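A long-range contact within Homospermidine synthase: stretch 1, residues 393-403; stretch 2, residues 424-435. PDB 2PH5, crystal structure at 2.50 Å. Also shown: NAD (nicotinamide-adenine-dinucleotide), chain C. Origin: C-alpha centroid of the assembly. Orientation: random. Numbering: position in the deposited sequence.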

ATOM      1  N   SER A 393     -14.080 -14.231   8.547  1.00 17.30           N
ATOM      2  CA  SER A 393     -14.824 -15.456   8.289  1.00 17.23           C
ATOM      3  C   SER A 393     -16.071 -15.565   9.165  1.00 18.00           C
ATOM      4  O   SER A 393     -17.150 -15.912   8.676  1.00 15.51           O
ATOM      5  CB  SER A 393     -13.935 -16.687   8.501  1.00 16.16           C
ATOM      6  OG  SER A 393     -13.544 -16.812   9.856  1.00 20.94           O
ATOM      7  N   LEU A 394     -15.929 -15.256  10.453  1.00 19.05           N
ATOM      8  CA  LEU A 394     -17.057 -15.352  11.378  1.00 21.24           C
ATOM      9  C   LEU A 394     -18.262 -14.512  10.971  1.00 21.11           C
ATOM     10  O   LEU A 394     -19.404 -14.905  11.206  1.00 21.32           O
ATOM     11  CB  LEU A 394     -16.643 -14.975  12.807  1.00 19.00           C
ATOM     12  CG  LEU A 394     -17.733 -15.255  13.857  1.00 18.99           C
ATOM     13  CD1 LEU A 394     -18.190 -16.709  13.712  1.00 16.38           C
ATOM     14  CD2 LEU A 394     -17.200 -15.006  15.273  1.00 16.89           C
ATOM     15  N   GLN A 395     -18.020 -13.362  10.360  1.00 20.43           N
ATOM     16  CA  GLN A 395     -19.135 -12.523   9.959  1.00 21.45           C
ATOM     17  C   GLN A 395     -19.845 -13.149   8.762  1.00 22.28           C
ATOM     18  O   GLN A 395     -21.051 -12.969   8.575  1.00 23.41           O
ATOM     19  CB  GLN A 395     -18.655 -11.114   9.607  1.00 19.18           C
ATOM     20  CG  GLN A 395     -18.075 -10.353  10.769  1.00 18.60           C
ATOM     21  CD  GLN A 395     -17.429  -9.045  10.335  1.00 21.03           C
ATOM     22  OE1 GLN A 395     -16.587  -9.026   9.441  1.00 22.64           O
ATOM     23  NE2 GLN A 395     -17.819  -7.946  10.973  1.00 23.12           N
ATOM     24  N   VAL A 396     -19.102 -13.912   7.966  1.00 21.10           N
ATOM     25  CA  VAL A 396     -19.678 -14.547   6.790  1.00 19.28           C
ATOM     26  C   VAL A 396     -20.508 -15.770   7.142  1.00 18.80           C
ATOM     27  O   VAL A 396     -21.610 -15.948   6.620  1.00 19.88           O
ATOM     28  CB  VAL A 396     -18.592 -14.975   5.793  1.00 21.41           C
ATOM     29  CG1 VAL A 396     -19.229 -15.377   4.478  1.00 20.54           C
ATOM     30  CG2 VAL A 396     -17.593 -13.847   5.603  1.00 22.31           C
ATOM     31  N   VAL A 397     -19.984 -16.614   8.025  1.00 17.23           N
ATOM     32  CA  VAL A 397     -20.699 -17.821   8.405  1.00 16.29           C
ATOM     33  C   VAL A 397     -21.854 -17.516   9.356  1.00 19.32           C
ATOM     34  O   VAL A 397     -22.834 -18.266   9.418  1.00 17.68           O
ATOM     35  CB  VAL A 397     -19.726 -18.884   9.016  1.00 16.96           C
ATOM     36  CG1 VAL A 397     -18.681 -19.268   7.977  1.00 15.09           C
ATOM     37  CG2 VAL A 397     -19.053 -18.359  10.274  1.00 15.09           C
ATOM     38  N   ALA A 398     -21.755 -16.410  10.088  1.00 21.72           N
ATOM     39  CA  ALA A 398     -22.839 -16.030  10.988  1.00 23.47           C
ATOM     40  C   ALA A 398     -24.082 -15.806  10.118  1.00 24.85           C
ATOM     41  O   ALA A 398     -25.175 -16.287  10.432  1.00 25.53           O
ATOM     42  CB  ALA A 398     -22.476 -14.755  11.752  1.00 21.81           C
ATOM     43  N   SER A 399     -23.890 -15.107   9.003  1.00 25.64           N
ATOM     44  CA  SER A 399     -24.969 -14.819   8.063  1.00 27.80           C
ATOM     45  C   SER A 399     -25.527 -16.091   7.424  1.00 27.44           C
ATOM     46  O   SER A 399     -26.744 -16.256   7.284  1.00 27.72           O
ATOM     47  CB  SER A 399     -24.461 -13.883   6.965  1.00 28.69           C
ATOM     48  OG  SER A 399     -23.774 -12.784   7.539  1.00 33.93           O
HETATM   49  N   MSE A 400     -24.631 -16.988   7.035  1.00 26.16           N
HETATM   50  CA  MSE A 400     -25.040 -18.237   6.416  1.00 26.47           C
HETATM   51  C   MSE A 400     -25.839 -19.139   7.346  1.00 24.05           C
HETATM   52  O   MSE A 400     -26.900 -19.637   6.967  1.00 20.64           O
HETATM   53  CB  MSE A 400     -23.822 -18.990   5.906  1.00 32.07           C
HETATM   54  CG  MSE A 400     -23.061 -18.217   4.865  1.00 42.05           C
HETATM   55 SE   MSE A 400     -22.308 -19.402   3.572  1.00 61.51          SE
HETATM   56  CE  MSE A 400     -23.853 -19.550   2.406  1.00 52.32           C
ATOM     57  N   ILE A 401     -25.332 -19.351   8.556  1.00 22.21           N
ATOM     58  CA  ILE A 401     -26.028 -20.202   9.506  1.00 21.37           C
ATOM     59  C   ILE A 401     -27.410 -19.593   9.760  1.00 21.12           C
ATOM     60  O   ILE A 401     -28.364 -20.323   9.994  1.00 20.46           O
ATOM     61  CB  ILE A 401     -25.243 -20.348  10.862  1.00 21.47           C
ATOM     62  CG1 ILE A 401     -25.754 -21.560  11.657  1.00 21.54           C
ATOM     63  CG2 ILE A 401     -25.455 -19.110  11.741  1.00 20.70           C
ATOM     64  CD1 ILE A 401     -25.529 -22.911  10.987  1.00 20.00           C
ATOM     65  N   SER A 402     -27.526 -18.264   9.703  1.00 18.71           N
ATOM     66  CA  SER A 402     -28.824 -17.624   9.916  1.00 17.46           C
ATOM     67  C   SER A 402     -29.708 -17.924   8.711  1.00 18.13           C
ATOM     68  O   SER A 402     -30.869 -18.299   8.861  1.00 21.47           O
ATOM     69  CB  SER A 402     -28.688 -16.104  10.055  1.00 16.01           C
ATOM     70  OG  SER A 402     -27.790 -15.742  11.082  1.00 17.92           O
ATOM     71  N   GLY A 403     -29.147 -17.741   7.520  1.00 16.81           N
ATOM     72  CA  GLY A 403     -29.883 -18.009   6.301  1.00 18.39           C
ATOM     73  C   GLY A 403     -30.313 -19.463   6.222  1.00 20.29           C
ATOM     74  O   GLY A 403     -31.414 -19.767   5.757  1.00 20.48           O
ATOM     75  N   GLN A 424     -34.849  -8.479  10.364  1.00 31.49           N
ATOM     76  CA  GLN A 424     -34.874  -8.698  11.808  1.00 32.18           C
ATOM     77  C   GLN A 424     -34.672 -10.172  12.175  1.00 30.70           C
ATOM     78  O   GLN A 424     -33.993 -10.496  13.150  1.00 30.44           O
ATOM     79  CB  GLN A 424     -36.192  -8.172  12.390  1.00 34.80           C
ATOM     80  CG  GLN A 424     -36.309  -8.291  13.903  1.00 38.82           C
ATOM     81  CD  GLN A 424     -37.677  -7.869  14.434  1.00 42.82           C
ATOM     82  OE1 GLN A 424     -38.078  -8.275  15.533  1.00 42.76           O
ATOM     83  NE2 GLN A 424     -38.395  -7.046  13.663  1.00 44.87           N
ATOM     84  N   TYR A 425     -35.258 -11.064  11.387  1.00 28.62           N
ATOM     85  CA  TYR A 425     -35.120 -12.493  11.625  1.00 26.79           C
ATOM     86  C   TYR A 425     -33.651 -12.883  11.529  1.00 26.99           C
ATOM     87  O   TYR A 425     -33.103 -13.542  12.421  1.00 27.11           O
ATOM     88  CB  TYR A 425     -35.910 -13.262  10.577  1.00 26.05           C
ATOM     89  CG  TYR A 425     -35.861 -14.767  10.696  1.00 26.56           C
ATOM     90  CD1 TYR A 425     -36.981 -15.478  11.129  1.00 26.48           C
ATOM     91  CD2 TYR A 425     -34.728 -15.488  10.296  1.00 24.67           C
ATOM     92  CE1 TYR A 425     -36.988 -16.867  11.150  1.00 26.92           C
ATOM     93  CE2 TYR A 425     -34.721 -16.879  10.315  1.00 24.54           C
ATOM     94  CZ  TYR A 425     -35.858 -17.563  10.740  1.00 26.95           C
ATOM     95  OH  TYR A 425     -35.881 -18.938  10.721  1.00 27.20           O
ATOM     96  N   ILE A 426     -33.016 -12.473  10.437  1.00 26.12           N
ATOM     97  CA  ILE A 426     -31.614 -12.787  10.213  1.00 25.20           C
ATOM     98  C   ILE A 426     -30.722 -12.110  11.243  1.00 25.52           C
ATOM     99  O   ILE A 426     -29.946 -12.782  11.917  1.00 25.42           O
ATOM    100  CB  ILE A 426     -31.175 -12.407   8.743  1.00 24.46           C
ATOM    101  CG1 ILE A 426     -31.240 -13.639   7.842  1.00 22.44           C
ATOM    102  CG2 ILE A 426     -29.718 -11.942   8.701  1.00 23.29           C
ATOM    103  CD1 ILE A 426     -32.556 -14.314   7.792  1.00 21.50           C
ATOM    104  N   ILE A 427     -30.852 -10.794  11.390  1.00 26.15           N
ATOM    105  CA  ILE A 427     -30.028 -10.053  12.343  1.00 26.85           C
ATOM    106  C   ILE A 427     -30.084 -10.557  13.784  1.00 27.34           C
ATOM    107  O   ILE A 427     -29.071 -10.532  14.485  1.00 26.39           O
ATOM    108  CB  ILE A 427     -30.389  -8.561  12.360  1.00 27.78           C
ATOM    109  CG1 ILE A 427     -30.151  -7.950  10.981  1.00 27.87           C
ATOM    110  CG2 ILE A 427     -29.549  -7.841  13.403  1.00 27.45           C
ATOM    111  CD1 ILE A 427     -28.736  -8.104  10.484  1.00 32.42           C
ATOM    112  N   ASP A 428     -31.261 -10.997  14.226  1.00 27.62           N
ATOM    113  CA  ASP A 428     -31.433 -11.492  15.589  1.00 28.06           C
ATOM    114  C   ASP A 428     -30.727 -12.822  15.828  1.00 28.25           C
ATOM    115  O   ASP A 428     -30.410 -13.170  16.967  1.00 27.83           O
ATOM    116  CB  ASP A 428     -32.920 -11.648  15.933  1.00 30.65           C
ATOM    117  CG  ASP A 428     -33.608 -10.314  16.200  1.00 32.61           C
ATOM    118  OD1 ASP A 428     -32.970  -9.413  16.792  1.00 33.79           O
ATOM    119  OD2 ASP A 428     -34.792 -10.171  15.836  1.00 34.59           O
ATOM    120  N   ILE A 429     -30.484 -13.569  14.757  1.00 26.49           N
ATOM    121  CA  ILE A 429     -29.812 -14.851  14.893  1.00 25.48           C
ATOM    122  C   ILE A 429     -28.306 -14.689  14.793  1.00 25.18           C
ATOM    123  O   ILE A 429     -27.546 -15.346  15.509  1.00 26.22           O
ATOM    124  CB  ILE A 429     -30.275 -15.848  13.809  1.00 24.98           C
ATOM    125  CG1 ILE A 429     -31.790 -16.065  13.925  1.00 26.62           C
ATOM    126  CG2 ILE A 429     -29.508 -17.160  13.940  1.00 20.43           C
ATOM    127  CD1 ILE A 429     -32.368 -17.056  12.927  1.00 24.41           C
ATOM    128  N   ALA A 430     -27.883 -13.788  13.915  1.00 24.94           N
ATOM    129  CA  ALA A 430     -26.466 -13.531  13.663  1.00 25.17           C
ATOM    130  C   ALA A 430     -25.799 -12.607  14.674  1.00 25.23           C
ATOM    131  O   ALA A 430     -24.607 -12.727  14.934  1.00 24.66           O
ATOM    132  CB  ALA A 430     -26.309 -12.955  12.269  1.00 20.55           C
ATOM    133  N   LYS A 431     -26.582 -11.683  15.222  1.00 27.68           N
ATOM    134  CA  LYS A 431     -26.107 -10.690  16.187  1.00 30.00           C
ATOM    135  C   LYS A 431     -25.127 -11.213  17.234  1.00 30.30           C
ATOM    136  O   LYS A 431     -24.157 -10.546  17.567  1.00 30.91           O
ATOM    137  CB  LYS A 431     -27.313 -10.047  16.878  1.00 31.30           C
ATOM    138  CG  LYS A 431     -27.183  -8.555  17.116  1.00 32.94           C
ATOM    139  CD  LYS A 431     -28.550  -7.864  17.039  1.00 33.78           C
ATOM    140  CE  LYS A 431     -28.423  -6.334  17.106  1.00 34.73           C
ATOM    141  NZ  LYS A 431     -29.710  -5.604  16.889  1.00 30.96           N
ATOM    142  N   PRO A 432     -25.381 -12.411  17.781  1.00 32.55           N
ATOM    143  CA  PRO A 432     -24.480 -12.979  18.795  1.00 32.23           C
ATOM    144  C   PRO A 432     -23.129 -13.372  18.222  1.00 32.54           C
ATOM    145  O   PRO A 432     -22.228 -13.772  18.954  1.00 34.01           O
ATOM    146  CB  PRO A 432     -25.249 -14.200  19.295  1.00 31.65           C
ATOM    147  CG  PRO A 432     -26.674 -13.782  19.135  1.00 32.99           C
ATOM    148  CD  PRO A 432     -26.658 -13.147  17.757  1.00 32.62           C
ATOM    149  N   TYR A 433     -22.995 -13.247  16.908  1.00 32.86           N
ATOM    150  CA  TYR A 433     -21.768 -13.618  16.217  1.00 32.34           C
ATOM    151  C   TYR A 433     -21.053 -12.422  15.602  1.00 31.25           C
ATOM    152  O   TYR A 433     -19.963 -12.567  15.051  1.00 32.80           O
ATOM    153  CB  TYR A 433     -22.100 -14.608  15.097  1.00 35.11           C
ATOM    154  CG  TYR A 433     -22.518 -15.984  15.559  1.00 37.05           C
ATOM    155  CD1 TYR A 433     -21.574 -16.898  16.017  1.00 38.32           C
ATOM    156  CD2 TYR A 433     -23.855 -16.384  15.510  1.00 38.60           C
ATOM    157  CE1 TYR A 433     -21.941 -18.178  16.411  1.00 40.96           C
ATOM    158  CE2 TYR A 433     -24.239 -17.667  15.905  1.00 41.37           C
ATOM    159  CZ  TYR A 433     -23.271 -18.561  16.355  1.00 42.15           C
ATOM    160  OH  TYR A 433     -23.622 -19.836  16.745  1.00 42.54           O
ATOM    161  N   LEU A 434     -21.656 -11.242  15.712  1.00 28.06           N
ATOM    162  CA  LEU A 434     -21.098 -10.044  15.096  1.00 27.17           C
ATOM    163  C   LEU A 434     -20.458  -9.011  16.025  1.00 27.15           C
ATOM    164  O   LEU A 434     -20.180  -7.884  15.611  1.00 24.95           O
ATOM    165  CB  LEU A 434     -22.192  -9.380  14.249  1.00 25.36           C
ATOM    166  CG  LEU A 434     -22.864 -10.317  13.233  1.00 21.70           C
ATOM    167  CD1 LEU A 434     -23.964  -9.583  12.471  1.00 24.33           C
ATOM    168  CD2 LEU A 434     -21.821 -10.833  12.274  1.00 20.18           C
ATOM    169  N   GLY A 435     -20.209  -9.400  17.270  1.00 28.25           N
ATOM    170  CA  GLY A 435     -19.604  -8.485  18.219  1.00 29.99           C
ATOM    171  C   GLY A 435     -20.535  -7.320  18.491  1.00 31.26           C
ATOM    172  O   GLY A 435     -21.743  -7.504  18.674  1.00 31.99           O
TER
HETATM  173  PA  NAD C 501     -12.021 -21.506  -1.335  1.00 27.86           P
HETATM  174  O1A NAD C 501     -11.348 -21.412  -2.677  1.00 26.13           O
HETATM  175  O2A NAD C 501     -11.186 -21.310  -0.118  1.00 27.37           O
HETATM  176  O5B NAD C 501     -12.792 -22.925  -1.181  1.00 25.38           O
HETATM  177  C5B NAD C 501     -13.626 -23.412  -2.229  1.00 27.00           C
HETATM  178  C4B NAD C 501     -13.694 -24.947  -2.116  1.00 29.21           C
HETATM  179  O4B NAD C 501     -14.492 -25.380  -3.197  1.00 29.00           O
HETATM  180  C3B NAD C 501     -12.343 -25.658  -2.237  1.00 28.14           C
HETATM  181  O3B NAD C 501     -12.128 -26.510  -1.109  1.00 29.26           O
HETATM  182  C2B NAD C 501     -12.444 -26.432  -3.521  1.00 28.91           C
HETATM  183  O2B NAD C 501     -11.727 -27.646  -3.551  1.00 28.66           O
HETATM  184  C1B NAD C 501     -13.953 -26.574  -3.727  1.00 28.62           C
HETATM  185  N9A NAD C 501     -14.400 -26.667  -5.122  1.00 29.31           N
HETATM  186  C8A NAD C 501     -13.749 -26.051  -6.205  1.00 29.97           C
HETATM  187  N7A NAD C 501     -13.794 -26.820  -7.312  1.00 29.74           N
HETATM  188  C5A NAD C 501     -14.457 -27.947  -6.964  1.00 30.34           C
HETATM  189  C6A NAD C 501     -14.803 -29.080  -7.700  1.00 29.38           C
HETATM  190  N6A NAD C 501     -14.518 -29.241  -8.993  1.00 26.74           N
HETATM  191  N1A NAD C 501     -15.491 -30.080  -7.028  1.00 29.57           N
HETATM  192  C2A NAD C 501     -15.827 -29.981  -5.693  1.00 28.17           C
HETATM  193  N3A NAD C 501     -15.504 -28.870  -4.949  1.00 29.92           N
HETATM  194  C4A NAD C 501     -14.828 -27.886  -5.610  1.00 29.62           C
HETATM  195  O3  NAD C 501     -13.131 -20.379  -1.357  1.00 28.99           O
HETATM  196  PN  NAD C 501     -14.278 -19.949  -0.321  1.00 29.46           P
HETATM  197  O1N NAD C 501     -14.192 -18.477  -0.166  1.00 29.57           O
HETATM  198  O2N NAD C 501     -14.155 -20.822   0.900  1.00 25.34           O
HETATM  199  O5D NAD C 501     -15.455 -20.382  -1.290  1.00 32.91           O
HETATM  200  C5D NAD C 501     -16.831 -20.253  -1.032  1.00 34.33           C
HETATM  201  C4D NAD C 501     -17.251 -18.995  -1.763  1.00 35.46           C
HETATM  202  O4D NAD C 501     -17.903 -18.141  -0.863  1.00 35.99           O
HETATM  203  C3D NAD C 501     -17.163 -18.281  -3.096  1.00 35.59           C
HETATM  204  O3D NAD C 501     -18.180 -18.710  -3.988  1.00 35.53           O
HETATM  205  C2D NAD C 501     -17.308 -16.828  -2.679  1.00 35.56           C
HETATM  206  O2D NAD C 501     -17.754 -15.991  -3.708  1.00 37.50           O
HETATM  207  C1D NAD C 501     -18.239 -16.910  -1.475  1.00 34.30           C
HETATM  208  N1N NAD C 501     -18.036 -15.904  -0.406  1.00 33.51           N
HETATM  209  C2N NAD C 501     -19.060 -15.055  -0.051  1.00 32.92           C
HETATM  210  C3N NAD C 501     -18.821 -14.132   0.990  1.00 32.90           C
HETATM  211  C7N NAD C 501     -19.873 -13.184   1.452  1.00 31.18           C
HETATM  212  O7N NAD C 501     -19.550 -12.338   2.482  1.00 32.78           O
HETATM  213  N7N NAD C 501     -21.083 -13.150   0.934  1.00 30.93           N
HETATM  214  C4N NAD C 501     -17.556 -14.078   1.658  1.00 33.89           C
HETATM  215  C5N NAD C 501     -16.534 -14.964   1.258  1.00 33.84           C
HETATM  216  C6N NAD C 501     -16.759 -15.873   0.242  1.00 32.74           C

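How does the contact begin at the start of stretch 2? Gln424 lies too far out to take part, and the first touch comes from Tyr425. Its CA-to-CB bond runs sideways to helix 393-403, but the t rotamer carries the ring closer, so that its edge meets the end of stretch 1, with CE2 of Tyr425 4.4 Å from the carbonyl O of Ser402. One residue on, Ile426 also starts out sideways and reaches inward with its side chain, placing its CG1 4.2 Å from CB of Ser402. This brings a branched apolar side chain against a small one, where the two backbones are already near: the CA atoms of Ile426 and Ser402 are 5.6 Å apart.

Why can the two helices come so close at Ile429 and Ala430? Ile427 and Asp428 direct their CA-to-CB bonds away, leaving the contact to Ile429 and Ala430, which both point toward stretch 1. Ile429 sets its CG2 3.6 Å from OG of Ser402, and CB of Ala430 approaches OG of Ser402 to 3.4 Å. A hydroxyl among methyl groups needs a polar partner, and Ser402 finds it in its own helix: its OG donates a hydrogen bond to O of Ala398, 2.7 Å away, one turn back. No hydrogen bond crosses between the stretches, so the serine serves here as a compact surface for packing. Small residues also face each other at Ala398 and Ala430, whose CB atoms are 4.3 Å apart. With no bulk beyond a methyl on either alanine, the CA atoms of Ala398 and Ala430 lie 5.2 Å apart, and the helix axes, crossing at 125°, approach to 8.7 Å.

What does the 3-10 segment 431-433 add? Lys431 points away and Pro432 is out of reach, but Tyr433 turns toward stretch 1 and has 81 Å² covered by it. Its CB packs 3.4 Å from CB of Ala398, a tight fit that the small alanine permits. The m rotamer lays the ring obliquely beside Ala398 and Leu394, with CD1 of Tyr433 4.1 Å from CD1 of Leu394. The backbone contributes as well, since O of Tyr433 sits 3.7 Å from CG of Leu394. The ring carbons suit this apolar setting, while the hydroxyl is hydrogen-bonded elsewhere in the structure.

How is the far end of the contact closed? Leu434 leaves its backbone sideways, yet with chi1 at m its side chain brings CD2 to 4.0 Å from CB of Ala398 and 3.9 Å from CA of Gln395. CD2 of Leu434 also lies 4.1 Å from CG of Gln395, so it meets the aliphatic part of a side chain whose NE2 is hydrogen-bonded elsewhere. Gly435, with a positive phi of 65° that favours glycine, makes no contact. Altogether 485 Å² is buried between the stretches, counting both sides, and the join rests on close apolar packing around Ala398 and Ser402.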